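Local coordinates for protein HepC.19480.a.B1 (Helicobacter pylori, PDB 6MTZ) that is of unknown function but probably belongs to the DHH/DHHA1 phosphoesterase family and may hydrolyse phosphodiester or phosphoanhydride bonds, at residues Leu151-Asn156 with Gln164-Glu169; Asn156-Trp161 with Leu170-Met175; Thr145-Pro150 with Leu200-Lys205; Asp18-Ala23 with Val69-Leu74. All coordinates share one frame; numbering follows the deposited sequence.

Contact 1 (Leu151-Asn156 with Gln164-Glu169); sequences LVEMVN and QGYGFE. With EDO (1,2-ethanediol), chain C.
The Tyr166 ring lies against helix 145-159 with its CD2 edge: Met154 N sits close to the ring plane, 4.1 Å from CD2, while Glu153 CB comes in obliquely. Pro150 O lies near CE2 of the same ring. The Glu153 carboxylate plane is turned 49° from the ring, so the two flat groups do not stack, and the side chains meet instead through aliphatic carbons, Glu153 CG lying 3.9 Å from Tyr166 CB. Phe168, beyond the contact, packs edge-to-face with Trp161.

Gly165 to Phe168 form a type II turn with Gly167 in its third position and at the N-cap of helix 168-180. The positive phi of Gly167 (69°) fits this turn, and its CA comes within 4.3 Å of Met154 CA. Met154 packs on the turn through its CA, CB and CG, while its end leads away. CG, anti to the backbone N (chi1 164°), stands 3.3 Å from Gly167 O, and CA points a C-H at Tyr166 O over 3.6 Å.

Glu153 OE2 accepts from a water, which in turn accepts from Tyr166 N at 2.8 Å; OE1 takes the O1 hydroxyl of an ethanediol, probably from the crystallisation liquor, and pairs with Lys127. Between Leu151-Asn156 and Gln164-Glu169 the direct contact is thus mainly van der Waals and C-H···O in nature, with a water joining Glu153 OE2 to Tyr166 N; Ser157, the next residue of the helix, adds a direct hydrogen bond from its OG to Tyr166 O.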
loop_
_atom_site.group_PDB
_atom_site.type_symbol
_atom_site.label_atom_id
_atom_site.label_comp_id
_atom_site.label_asym_id
_atom_site.label_seq_id
_atom_site.Cartn_x
_atom_site.Cartn_y
_atom_site.Cartn_z
ATOM N N LEU A 151 3.462 -19.278 10.678
ATOM C CA LEU A 151 3.241 -18.345 9.576
ATOM C C LEU A 151 4.557 -17.749 9.097
ATOM O O LEU A 151 4.795 -17.636 7.887
ATOM C CB LEU A 151 2.258 -17.251 10.003
ATOM C CG LEU A 151 1.670 -16.322 8.922
ATOM C CD1 LEU A 151 0.349 -15.751 9.378
ATOM C CD2 LEU A 151 2.609 -15.173 8.599
ATOM N N VAL A 152 5.429 -17.369 10.034
ATOM C CA VAL A 152 6.730 -16.826 9.659
ATOM C C VAL A 152 7.519 -17.849 8.857
ATOM O O VAL A 152 8.066 -17.538 7.791
ATOM C CB VAL A 152 7.496 -16.371 10.911
ATOM C CG1 VAL A 152 8.963 -16.131 10.573
ATOM C CG2 VAL A 152 6.851 -15.113 11.466
ATOM N N GLU A 153 7.572 -19.089 9.350
ATOM C CA GLU A 153 8.337 -20.127 8.674
ATOM C C GLU A 153 7.777 -20.411 7.280
ATOM O O GLU A 153 8.536 -20.647 6.327
ATOM C CB GLU A 153 8.360 -21.394 9.533
ATOM C CG GLU A 153 9.346 -22.456 9.030
ATOM C CD GLU A 153 10.818 -22.020 9.132
ATOM O OE1 GLU A 153 11.137 -21.047 9.863
ATOM O OE2 GLU A 153 11.665 -22.662 8.471
ATOM N N MET A 154 6.448 -20.377 7.142
ATOM C CA MET A 154 5.814 -20.564 5.838
ATOM C C MET A 154 6.284 -19.506 4.848
ATOM O O MET A 154 6.713 -19.825 3.733
ATOM C CB MET A 154 4.288 -20.509 5.984
ATOM C CG MET A 154 3.552 -20.300 4.630
ATOM S SD MET A 154 1.872 -19.634 4.773
ATOM C CE MET A 154 2.180 -17.870 4.917
ATOM N N VAL A 155 6.213 -18.236 5.245
ATOM C CA VAL A 155 6.748 -17.175 4.403
ATOM C C VAL A 155 8.206 -17.447 4.072
ATOM O O VAL A 155 8.639 -17.268 2.926
ATOM C CB VAL A 155 6.570 -15.800 5.075
ATOM C CG1 VAL A 155 7.308 -14.722 4.281
ATOM C CG2 VAL A 155 5.095 -15.449 5.184
ATOM N N ASN A 156 8.985 -17.906 5.053
ATOM C CA ASN A 156 10.402 -18.154 4.780
ATOM C C ASN A 156 10.564 -19.219 3.702
ATOM O O ASN A 156 11.332 -19.040 2.748
ATOM C CB ASN A 156 11.148 -18.560 6.053
ATOM C CG ASN A 156 12.673 -18.479 5.881
ATOM O OD1 ASN A 156 13.246 -17.386 5.812
ATOM N ND2 ASN A 156 13.318 -19.627 5.767
ATOM N N GLN A 164 10.923 -28.237 0.242
ATOM C CA GLN A 164 10.779 -29.122 1.383
ATOM C C GLN A 164 10.480 -28.382 2.679
ATOM O O GLN A 164 10.228 -29.031 3.696
ATOM C CB GLN A 164 12.065 -29.945 1.570
ATOM C CG GLN A 164 12.519 -30.672 0.323
ATOM C CD GLN A 164 11.382 -31.424 -0.334
ATOM O OE1 GLN A 164 10.778 -32.309 0.273
ATOM N NE2 GLN A 164 11.067 -31.060 -1.567
ATOM N N GLY A 165 10.531 -27.055 2.683
ATOM C CA GLY A 165 10.399 -26.326 3.929
ATOM C C GLY A 165 8.966 -26.302 4.419
ATOM O O GLY A 165 8.030 -26.494 3.659
ATOM N N TYR A 166 8.801 -26.073 5.722
ATOM C CA TYR A 166 7.472 -26.029 6.310
ATOM C C TYR A 166 6.604 -25.013 5.589
ATOM O O TYR A 166 7.041 -23.896 5.307
ATOM C CB TYR A 166 7.544 -25.677 7.796
ATOM C CG TYR A 166 6.169 -25.447 8.387
ATOM C CD1 TYR A 166 5.420 -26.508 8.876
ATOM C CD2 TYR A 166 5.611 -24.172 8.432
ATOM C CE1 TYR A 166 4.162 -26.305 9.414
ATOM C CE2 TYR A 166 4.348 -23.962 8.947
ATOM C CZ TYR A 166 3.634 -25.037 9.438
ATOM O OH TYR A 166 2.393 -24.844 9.966
ATOM N N GLY A 167 5.366 -25.411 5.297
ATOM C CA GLY A 167 4.393 -24.492 4.735
ATOM C C GLY A 167 4.665 -24.038 3.317
ATOM O O GLY A 167 4.101 -23.039 2.891
ATOM N N PHE A 168 5.502 -24.758 2.564
ATOM C CA PHE A 168 5.891 -24.293 1.236
ATOM C C PHE A 168 4.685 -24.125 0.311
ATOM O O PHE A 168 4.475 -23.048 -0.257
ATOM C CB PHE A 168 6.908 -25.255 0.626
ATOM C CG PHE A 168 7.222 -24.971 -0.817
ATOM C CD1 PHE A 168 8.070 -23.931 -1.164
ATOM C CD2 PHE A 168 6.675 -25.751 -1.828
ATOM C CE1 PHE A 168 8.373 -23.673 -2.498
ATOM C CE2 PHE A 168 6.971 -25.498 -3.160
ATOM C CZ PHE A 168 7.824 -24.455 -3.494
ATOM N N GLU A 169 3.887 -25.181 0.134
ATOM C CA GLU A 169 2.781 -25.101 -0.827
ATOM C C GLU A 169 1.742 -24.062 -0.413
ATOM O O GLU A 169 1.254 -23.297 -1.252
ATOM C CB GLU A 169 2.132 -26.473 -1.005
ATOM C CG GLU A 169 3.076 -27.520 -1.616
ATOM C CD GLU A 169 3.438 -27.211 -3.054
ATOM O OE1 GLU A 169 4.399 -27.814 -3.564
ATOM O OE2 GLU A 169 2.765 -26.361 -3.676
HETATM C C1 EDO C . 9.706 -19.155 13.125
HETATM O O1 EDO C . 10.105 -20.329 12.404
HETATM C C2 EDO C . 10.766 -18.063 12.975
HETATM O O2 EDO C . 11.614 -18.004 14.128
HETATM O O HOH W 1 11.059 -25.645 7.334
#

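Contact 2 (Asn156-Trp161 with Leu170-Met175); sequences NSVDIW and LGKVCM
Val158 and Trp161 face Gly171, Lys172 and Met175 where two consecutive helices, 145-159 and 168-180, pack in a helix-loop-helix arrangement. Helix 145-159 ends in a Schellman motif: Trp161, the first residue to leave the helix, has a positive phi (50°), and two bonds run back into the last turn, one of them the weak bond from Trp161 N to Val158 O.

Apolar contacts centre on Val158. Its CG1, set between the backbone N and the carbonyl carbon (chi1 64°), rests 3.8 Å from Gly171 O, the close approach being made at a residue without a side chain. CG2, anti to the backbone N, meets Lys172 CG at 3.6 Å and Met175 SD at 4.1 Å. Leu19 of helix 19-29 also touches Val158 and Met175.

The polar end of Lys172 turns elsewhere: the chain bends at chi3 (49°), and NZ forms a salt bridge with Glu169 OE2 one turn earlier. The lysine meets the indole through its methylenes, crossing it at about a right angle. The six-membered ring of Trp161 approaches them obliquely, with CZ3 3.8 Å from Lys172 CG and CH2 3.6 Å from Lys172 CD.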
loop_
_atom_site.group_PDB
_atom_site.type_symbol
_atom_site.label_atom_id
_atom_site.label_comp_id
_atom_site.label_asym_id
_atom_site.label_seq_id
_atom_site.Cartn_x
_atom_site.Cartn_y
_atom_site.Cartn_z
ATOM N N ASN A 156 8.985 -17.906 5.053
ATOM C CA ASN A 156 10.402 -18.154 4.780
ATOM C C ASN A 156 10.564 -19.219 3.702
ATOM O O ASN A 156 11.332 -19.040 2.748
ATOM C CB ASN A 156 11.148 -18.560 6.053
ATOM C CG ASN A 156 12.673 -18.479 5.881
ATOM O OD1 ASN A 156 13.246 -17.386 5.812
ATOM N ND2 ASN A 156 13.318 -19.627 5.767
ATOM N N SER A 157 9.806 -20.321 3.809
ATOM C CA SER A 157 9.990 -21.432 2.881
ATOM C C SER A 157 9.706 -21.017 1.441
ATOM O O SER A 157 10.428 -21.413 0.521
ATOM C CB SER A 157 9.097 -22.613 3.275
ATOM O OG SER A 157 9.450 -23.143 4.535
ATOM N N VAL A 158 8.654 -20.235 1.216
ATOM C CA VAL A 158 8.337 -19.906 -0.171
ATOM C C VAL A 158 9.253 -18.799 -0.676
ATOM O O VAL A 158 9.621 -18.780 -1.860
ATOM C CB VAL A 158 6.843 -19.549 -0.342
ATOM C CG1 VAL A 158 6.471 -18.293 0.422
ATOM C CG2 VAL A 158 6.493 -19.378 -1.812
ATOM N N ASP A 159 9.672 -17.895 0.205
ATOM C CA ASP A 159 10.530 -16.799 -0.224
ATOM C C ASP A 159 11.897 -17.301 -0.674
ATOM O O ASP A 159 12.457 -16.790 -1.650
ATOM C CB ASP A 159 10.668 -15.772 0.897
ATOM C CG ASP A 159 11.452 -14.543 0.468
ATOM O OD1 ASP A 159 12.690 -14.531 0.652
ATOM O OD2 ASP A 159 10.826 -13.601 -0.070
ATOM N N ILE A 160 12.453 -18.303 0.020
ATOM C CA ILE A 160 13.709 -18.904 -0.410
ATOM C C ILE A 160 13.502 -20.091 -1.341
ATOM O O ILE A 160 14.485 -20.731 -1.736
ATOM C CB ILE A 160 14.576 -19.349 0.790
ATOM C CG1 ILE A 160 13.966 -20.563 1.496
ATOM C CG2 ILE A 160 14.774 -18.201 1.759
ATOM C CD1 ILE A 160 14.819 -21.076 2.654
ATOM N N TRP A 161 12.263 -20.401 -1.699
ATOM C CA TRP A 161 11.905 -21.531 -2.558
ATOM C C TRP A 161 12.550 -22.831 -2.082
ATOM O O TRP A 161 13.216 -23.540 -2.835
ATOM C CB TRP A 161 12.253 -21.265 -4.031
ATOM C CG TRP A 161 11.322 -22.017 -4.967
ATOM C CD1 TRP A 161 11.590 -23.170 -5.657
ATOM C CD2 TRP A 161 9.959 -21.678 -5.267
ATOM N NE1 TRP A 161 10.480 -23.554 -6.388
ATOM C CE2 TRP A 161 9.468 -22.657 -6.159
ATOM C CE3 TRP A 161 9.112 -20.628 -4.878
ATOM C CZ2 TRP A 161 8.166 -22.616 -6.674
ATOM C CZ3 TRP A 161 7.813 -20.594 -5.377
ATOM C CH2 TRP A 161 7.358 -21.579 -6.272
ATOM N N LEU A 170 1.401 -24.006 0.877
ATOM C CA LEU A 170 0.494 -22.958 1.358
ATOM C C LEU A 170 1.077 -21.559 1.154
ATOM O O LEU A 170 0.342 -20.616 0.842
ATOM C CB LEU A 170 0.174 -23.192 2.829
ATOM C CG LEU A 170 -0.689 -22.149 3.551
ATOM C CD1 LEU A 170 -2.117 -22.132 2.990
ATOM C CD2 LEU A 170 -0.702 -22.465 5.049
ATOM N N GLY A 171 2.395 -21.399 1.327
ATOM C CA GLY A 171 3.013 -20.095 1.089
ATOM C C GLY A 171 2.886 -19.608 -0.347
ATOM O O GLY A 171 2.762 -18.404 -0.594
ATOM N N LYS A 172 2.920 -20.523 -1.317
ATOM C CA LYS A 172 2.711 -20.101 -2.700
ATOM C C LYS A 172 1.314 -19.519 -2.882
ATOM O O LYS A 172 1.134 -18.502 -3.567
ATOM C CB LYS A 172 2.956 -21.283 -3.643
ATOM C CG LYS A 172 4.455 -21.577 -3.856
ATOM C CD LYS A 172 4.744 -23.020 -4.273
ATOM C CE LYS A 172 3.884 -23.493 -5.418
ATOM N NZ LYS A 172 4.338 -24.841 -5.928
ATOM N N VAL A 173 0.315 -20.132 -2.239
ATOM C CA VAL A 173 -1.034 -19.581 -2.275
ATOM C C VAL A 173 -1.052 -18.184 -1.669
ATOM O O VAL A 173 -1.699 -17.268 -2.200
ATOM C CB VAL A 173 -2.022 -20.519 -1.555
ATOM C CG1 VAL A 173 -3.429 -19.899 -1.557
ATOM C CG2 VAL A 173 -2.054 -21.876 -2.223
ATOM N N CYS A 174 -0.318 -17.987 -0.566
ATOM C CA CYS A 174 -0.309 -16.685 0.093
ATOM C C CYS A 174 0.413 -15.640 -0.750
ATOM O O CYS A 174 -0.001 -14.479 -0.791
ATOM C CB CYS A 174 0.327 -16.792 1.476
ATOM S SG CYS A 174 -0.655 -17.719 2.666
ATOM N N MET A 175 1.490 -16.030 -1.428
ATOM C CA MET A 175 2.207 -15.096 -2.286
ATOM C C MET A 175 1.295 -14.568 -3.393
ATOM O O MET A 175 1.193 -13.353 -3.616
ATOM C CB MET A 175 3.432 -15.798 -2.868
ATOM C CG MET A 175 4.433 -14.915 -3.553
ATOM S SD MET A 175 5.900 -15.913 -3.975
ATOM C CE MET A 175 5.315 -16.848 -5.384
#

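Contact 3 (Thr145-Pro150 with Leu200-Lys205)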
loop_
_atom_site.group_PDB
_atom_site.type_symbol
_atom_site.label_atom_id
_atom_site.label_comp_id
_atom_site.label_asym_id
_atom_site.label_seq_id
_atom_site.Cartn_x
_atom_site.Cartn_y
_atom_site.Cartn_z
ATOM N N THR A 145 1.806 -16.908 19.501
ATOM C CA THR A 145 3.051 -17.481 19.004
ATOM C C THR A 145 2.825 -18.822 18.314
ATOM O O THR A 145 3.521 -19.151 17.347
ATOM C CB THR A 145 4.045 -17.622 20.156
ATOM O OG1 THR A 145 4.288 -16.327 20.735
ATOM C CG2 THR A 145 5.368 -18.192 19.645
ATOM N N THR A 146 1.836 -19.593 18.762
ATOM C CA THR A 146 1.670 -20.927 18.200
ATOM C C THR A 146 1.207 -20.892 16.745
ATOM O O THR A 146 1.422 -21.867 16.020
ATOM C CB THR A 146 0.704 -21.740 19.067
ATOM O OG1 THR A 146 -0.534 -21.046 19.180
ATOM C CG2 THR A 146 1.276 -21.916 20.458
ATOM N N TRP A 147 0.575 -19.802 16.291
ATOM C CA TRP A 147 0.355 -19.658 14.856
ATOM C C TRP A 147 1.323 -18.685 14.200
ATOM O O TRP A 147 1.604 -18.829 13.003
ATOM C CB TRP A 147 -1.091 -19.237 14.545
ATOM C CG TRP A 147 -1.542 -17.904 15.089
ATOM C CD1 TRP A 147 -2.273 -17.692 16.229
ATOM C CD2 TRP A 147 -1.327 -16.611 14.508
ATOM N NE1 TRP A 147 -2.503 -16.348 16.400
ATOM C CE2 TRP A 147 -1.944 -15.665 15.352
ATOM C CE3 TRP A 147 -0.667 -16.160 13.362
ATOM C CZ2 TRP A 147 -1.931 -14.307 15.081
ATOM C CZ3 TRP A 147 -0.650 -14.796 13.095
ATOM C CH2 TRP A 147 -1.270 -13.889 13.956
ATOM N N LEU A 148 1.875 -17.734 14.954
ATOM C CA LEU A 148 2.724 -16.723 14.336
ATOM C C LEU A 148 4.038 -17.324 13.835
ATOM O O LEU A 148 4.476 -17.025 12.712
ATOM C CB LEU A 148 2.969 -15.576 15.319
ATOM C CG LEU A 148 3.857 -14.458 14.759
ATOM C CD1 LEU A 148 3.280 -13.904 13.454
ATOM C CD2 LEU A 148 4.011 -13.353 15.772
ATOM N N GLU A 149 4.673 -18.198 14.636
ATOM C CA GLU A 149 5.940 -18.770 14.181
ATOM C C GLU A 149 5.744 -19.691 12.978
ATOM O O GLU A 149 6.552 -19.637 12.044
ATOM C CB GLU A 149 6.667 -19.490 15.325
ATOM C CG GLU A 149 7.239 -18.499 16.337
ATOM C CD GLU A 149 8.038 -19.155 17.449
ATOM O OE1 GLU A 149 8.168 -20.396 17.451
ATOM O OE2 GLU A 149 8.536 -18.420 18.329
ATOM N N PRO A 150 4.703 -20.532 12.935
ATOM C CA PRO A 150 4.445 -21.271 11.687
ATOM C C PRO A 150 4.205 -20.364 10.489
ATOM O O PRO A 150 4.688 -20.648 9.383
ATOM C CB PRO A 150 3.199 -22.094 12.037
ATOM C CG PRO A 150 3.379 -22.363 13.489
ATOM C CD PRO A 150 3.861 -21.042 14.028
ATOM N N LEU A 200 -6.329 -10.704 5.552
ATOM C CA LEU A 200 -6.327 -11.936 4.761
ATOM C C LEU A 200 -5.173 -12.852 5.154
ATOM O O LEU A 200 -5.337 -14.077 5.231
ATOM C CB LEU A 200 -6.233 -11.609 3.260
ATOM C CG LEU A 200 -7.420 -10.849 2.651
ATOM C CD1 LEU A 200 -7.085 -10.351 1.267
ATOM C CD2 LEU A 200 -8.646 -11.760 2.590
ATOM N N LEU A 201 -3.986 -12.285 5.359
ATOM C CA LEU A 201 -2.830 -13.116 5.685
ATOM C C LEU A 201 -2.991 -13.734 7.063
ATOM O O LEU A 201 -2.775 -14.938 7.239
ATOM C CB LEU A 201 -1.543 -12.288 5.594
ATOM C CG LEU A 201 -0.277 -13.071 5.924
ATOM C CD1 LEU A 201 -0.152 -14.213 4.939
ATOM C CD2 LEU A 201 0.953 -12.153 5.887
ATOM N N GLU A 202 -3.415 -12.934 8.050
ATOM C CA GLU A 202 -3.633 -13.484 9.391
ATOM C C GLU A 202 -4.647 -14.630 9.392
ATOM O O GLU A 202 -4.517 -15.564 10.193
ATOM C CB GLU A 202 -4.085 -12.387 10.369
ATOM C CG GLU A 202 -4.296 -12.937 11.795
ATOM C CD GLU A 202 -4.452 -11.873 12.874
ATOM O OE1 GLU A 202 -4.124 -10.683 12.635
ATOM O OE2 GLU A 202 -4.902 -12.248 13.977
ATOM N N GLU A 203 -5.654 -14.597 8.506
ATOM C CA GLU A 203 -6.643 -15.686 8.497
ATOM C C GLU A 203 -6.016 -17.032 8.158
ATOM O O GLU A 203 -6.593 -18.077 8.476
ATOM C CB GLU A 203 -7.801 -15.392 7.512
ATOM C CG GLU A 203 -9.043 -14.764 8.176
ATOM C CD GLU A 203 -9.908 -13.934 7.215
ATOM O OE1 GLU A 203 -10.921 -13.353 7.663
ATOM O OE2 GLU A 203 -9.568 -13.841 6.018
ATOM N N VAL A 204 -4.840 -17.044 7.533
ATOM C CA VAL A 204 -4.152 -18.310 7.285
ATOM C C VAL A 204 -3.924 -19.091 8.575
ATOM O O VAL A 204 -3.766 -20.317 8.536
ATOM C CB VAL A 204 -2.822 -18.028 6.539
ATOM C CG1 VAL A 204 -1.957 -19.245 6.441
ATOM C CG2 VAL A 204 -3.113 -17.520 5.164
ATOM N N LYS A 205 -3.913 -18.413 9.732
ATOM C CA LYS A 205 -3.744 -19.119 10.999
ATOM C C LYS A 205 -4.850 -20.146 11.233
ATOM O O LYS A 205 -4.645 -21.111 11.976
ATOM C CB LYS A 205 -3.702 -18.115 12.154
ATOM C CG LYS A 205 -5.066 -17.543 12.564
ATOM C CD LYS A 205 -4.894 -16.302 13.448
ATOM C CE LYS A 205 -6.244 -15.678 13.776
ATOM N NZ LYS A 205 -6.121 -14.463 14.628
#
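Glu202 is the first residue of 200-205 to reach Trp147, its extended side chain lying from CG to OE2 along the rim atoms CH2 and CZ2 of the six-membered ring. Glu202 CG lies 3.8 Å from Trp147 CH2, and OE2 comes equally near Trp147 CZ2, obliquely to the ring. Carboxylate and indole planes differ by 20°. Val204 turns to other helices, touching Leu170, Cys174 and Tyr217.

Lys205 makes the larger contact, running over one face of the indole. The backbone places its CB 3.7 Å from Trp147 CG. CG of the lysine lies between backbone N and carbonyl carbon (chi1 77°), and the straight chain beyond carries CD over the ring, 3.6 Å from Trp147 CE2. CD also sits 14° off the normal of the five-membered ring, a CH-pi contact. Leu148 CB lies on the opposite face, offset toward the rim.

Beyond the ring, Lys205 NZ bonds to Glu202 OE2 at 2.6 Å through the anti lone pair of that oxygen. The salt bridge ties the two residues that touch the indole to each other and fixes the end of the lysine. The arrangement is a tryptophan from the first turn of helix 145-159 packed against an i, i+3 glutamate-lysine pair, within the all-helical region between the sheets.

Contact 4 (Asp18-Ala23 with Val69-Leu74); sequences DLDGYA and VSDLNL
Asp18, Asp20 and Asp71 bring their carboxylates together in a buried acidic cluster at the C-terminal edge of the parallel sheet of the N-terminal domain. Here the loop after strand 10-15 leads into helix 19-29, and the turn after the neighbouring strand 64-70 carries Asp71. The sequence is consistent with a DHH phosphoesterase domain, in which aspartates and histidines at this edge typically hold divalent metals. His16, His104 and Asp102 lie round Asp71, as would fit such a site, although the function of this protein is unproven.

Asp18 is the N-cap of helix 19-29. Its CG stands between the backbone N and the carbonyl carbon (chi1 57°), which turns OD1 back over the first turn; there it accepts from Gly21 N at 2.9 Å, nearly along its own C-O axis, with 158° at the hydrogen. Asp71, in a left-handed backbone conformation, reaches across with OD2. That oxygen comes within 3.3 Å of Gly21 N at a poor angle for bonding, and equally near Asp18 OD1, the two carboxylates being nearly coplanar.

Asp20 approaches from another direction, its plane 50° from that of Asp71 and OD2 3.5 Å from Asp71 OD1. Both oxygen pairs are acceptors of like charge with no bond between them, a closeness that a cation would probably offset. The Asp20 carboxylate is held by the start of helix 125-136, OD1 bonding to Thr126 N and OD2 to Ala125 N. A water, tentatively, donates to Asp18 OD2 at 2.7 Å and to Asp71 OD2 at 2.6 Å.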
loop_
_atom_site.group_PDB
_atom_site.type_symbol
_atom_site.label_atom_id
_atom_site.label_comp_id
_atom_site.label_asym_id
_atom_site.label_seq_id
_atom_site.Cartn_x
_atom_site.Cartn_y
_atom_site.Cartn_z
ATOM N N ASP A 18 5.339 -6.983 -1.316
ATOM C CA ASP A 18 4.874 -8.324 -1.668
ATOM C C ASP A 18 4.544 -9.095 -0.380
ATOM O O ASP A 18 4.393 -8.497 0.689
ATOM C CB ASP A 18 5.919 -9.018 -2.545
ATOM C CG ASP A 18 7.275 -9.081 -1.868
ATOM O OD1 ASP A 18 7.380 -8.665 -0.696
ATOM O OD2 ASP A 18 8.239 -9.545 -2.499
ATOM N N LEU A 19 4.442 -10.424 -0.453
ATOM C CA LEU A 19 4.085 -11.209 0.729
ATOM C C LEU A 19 5.123 -11.041 1.844
ATOM O O LEU A 19 4.773 -10.824 3.007
ATOM C CB LEU A 19 3.941 -12.691 0.356
ATOM C CG LEU A 19 3.861 -13.676 1.542
ATOM C CD1 LEU A 19 2.599 -13.462 2.345
ATOM C CD2 LEU A 19 3.920 -15.137 1.115
ATOM N N ASP A 20 6.409 -11.185 1.511
ATOM C CA ASP A 20 7.457 -10.961 2.509
ATOM C C ASP A 20 7.341 -9.556 3.087
ATOM O O ASP A 20 7.383 -9.361 4.309
ATOM C CB ASP A 20 8.843 -11.190 1.872
ATOM C CG ASP A 20 9.970 -11.387 2.909
ATOM O OD1 ASP A 20 9.691 -11.518 4.114
ATOM O OD2 ASP A 20 11.159 -11.417 2.504
ATOM N N GLY A 21 7.141 -8.559 2.215
ATOM C CA GLY A 21 7.072 -7.185 2.682
ATOM C C GLY A 21 5.927 -6.925 3.646
ATOM O O GLY A 21 6.099 -6.224 4.647
ATOM N N TYR A 22 4.730 -7.454 3.347
ATOM C CA TYR A 22 3.607 -7.196 4.243
ATOM C C TYR A 22 3.628 -8.096 5.478
ATOM O O TYR A 22 3.189 -7.673 6.547
ATOM C CB TYR A 22 2.265 -7.347 3.507
ATOM C CG TYR A 22 1.846 -6.106 2.761
ATOM C CD1 TYR A 22 1.411 -4.978 3.442
ATOM C CD2 TYR A 22 1.890 -6.053 1.376
ATOM C CE1 TYR A 22 1.038 -3.837 2.765
ATOM C CE2 TYR A 22 1.516 -4.908 0.687
ATOM C CZ TYR A 22 1.094 -3.808 1.385
ATOM O OH TYR A 22 0.711 -2.674 0.699
ATOM N N ALA A 23 4.106 -9.333 5.351
ATOM C CA ALA A 23 4.245 -10.197 6.525
ATOM C C ALA A 23 5.169 -9.590 7.590
ATOM O O ALA A 23 4.965 -9.811 8.793
ATOM C CB ALA A 23 4.756 -11.568 6.080
ATOM N N VAL A 69 12.978 -0.693 9.092
ATOM C CA VAL A 69 12.924 -0.827 7.640
ATOM C C VAL A 69 13.228 -2.277 7.293
ATOM O O VAL A 69 14.276 -2.803 7.681
ATOM C CB VAL A 69 13.917 0.122 6.936
ATOM C CG1 VAL A 69 13.755 0.058 5.415
ATOM C CG2 VAL A 69 13.750 1.564 7.439
ATOM N N SER A 70 12.329 -2.915 6.549
ATOM C CA SER A 70 12.425 -4.341 6.273
ATOM C C SER A 70 12.164 -4.605 4.800
ATOM O O SER A 70 11.289 -3.976 4.198
ATOM C CB SER A 70 11.421 -5.152 7.115
ATOM O OG SER A 70 10.115 -4.616 6.972
ATOM N N ASP A 71 12.944 -5.534 4.229
ATOM C CA ASP A 71 12.727 -6.086 2.896
ATOM C C ASP A 71 12.976 -5.064 1.793
ATOM O O ASP A 71 12.425 -5.175 0.689
ATOM C CB ASP A 71 11.314 -6.670 2.762
ATOM C CG ASP A 71 11.204 -7.673 1.634
ATOM O OD1 ASP A 71 12.237 -8.324 1.309
ATOM O OD2 ASP A 71 10.091 -7.794 1.066
ATOM N N LEU A 72 13.778 -4.054 2.082
ATOM C CA LEU A 72 14.144 -3.043 1.104
ATOM C C LEU A 72 15.641 -2.824 1.202
ATOM O O LEU A 72 16.209 -2.877 2.300
ATOM C CB LEU A 72 13.404 -1.735 1.365
ATOM C CG LEU A 72 11.878 -1.757 1.258
ATOM C CD1 LEU A 72 11.300 -0.639 2.102
ATOM C CD2 LEU A 72 11.418 -1.607 -0.190
ATOM N N ASN A 73 16.294 -2.598 0.074
ATOM C CA ASN A 73 17.679 -2.165 0.134
ATOM C C ASN A 73 17.742 -0.699 -0.245
ATOM O O ASN A 73 16.979 -0.234 -1.096
ATOM C CB ASN A 73 18.605 -3.016 -0.739
ATOM C CG ASN A 73 18.333 -2.888 -2.198
ATOM O OD1 ASN A 73 17.193 -3.004 -2.644
ATOM N ND2 ASN A 73 19.396 -2.679 -2.975
ATOM N N LEU A 74 18.605 0.038 0.442
ATOM C CA LEU A 74 18.806 1.452 0.190
ATOM C C LEU A 74 20.096 1.626 -0.592
ATOM O O LEU A 74 21.049 0.858 -0.421
ATOM C CB LEU A 74 18.865 2.240 1.506
ATOM C CG LEU A 74 17.739 2.006 2.531
ATOM C CD1 LEU A 74 18.009 2.762 3.833
ATOM C CD2 LEU A 74 16.397 2.414 1.958
HETATM O O HOH W 2 10.519 -9.165 -1.144
#

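Overall arrangement
Along the chain contact 4 closes first; contacts 1 and 2 follow with alternating segments, both nested in the loop closed by contact 3. Contacts 1, 2 and 3 share helix 145-159. Contacts 1 and 2 also share helix 168-180, and their centres lie about 6 Å apart; contact 3, about 11 Å from contact 1, adds helix 190-203. Contact 4, at the edge of the parallel sheet, lies about 14 Å from the centre of contact 2. Helix 19-29 links it to the rest: Leu19 packs on Met175 and Leu201. The helical region thus packs beside the acidic cluster, and Asp159 OD2 comes close to Asp20 OD2, like charges that fit a probable metal site.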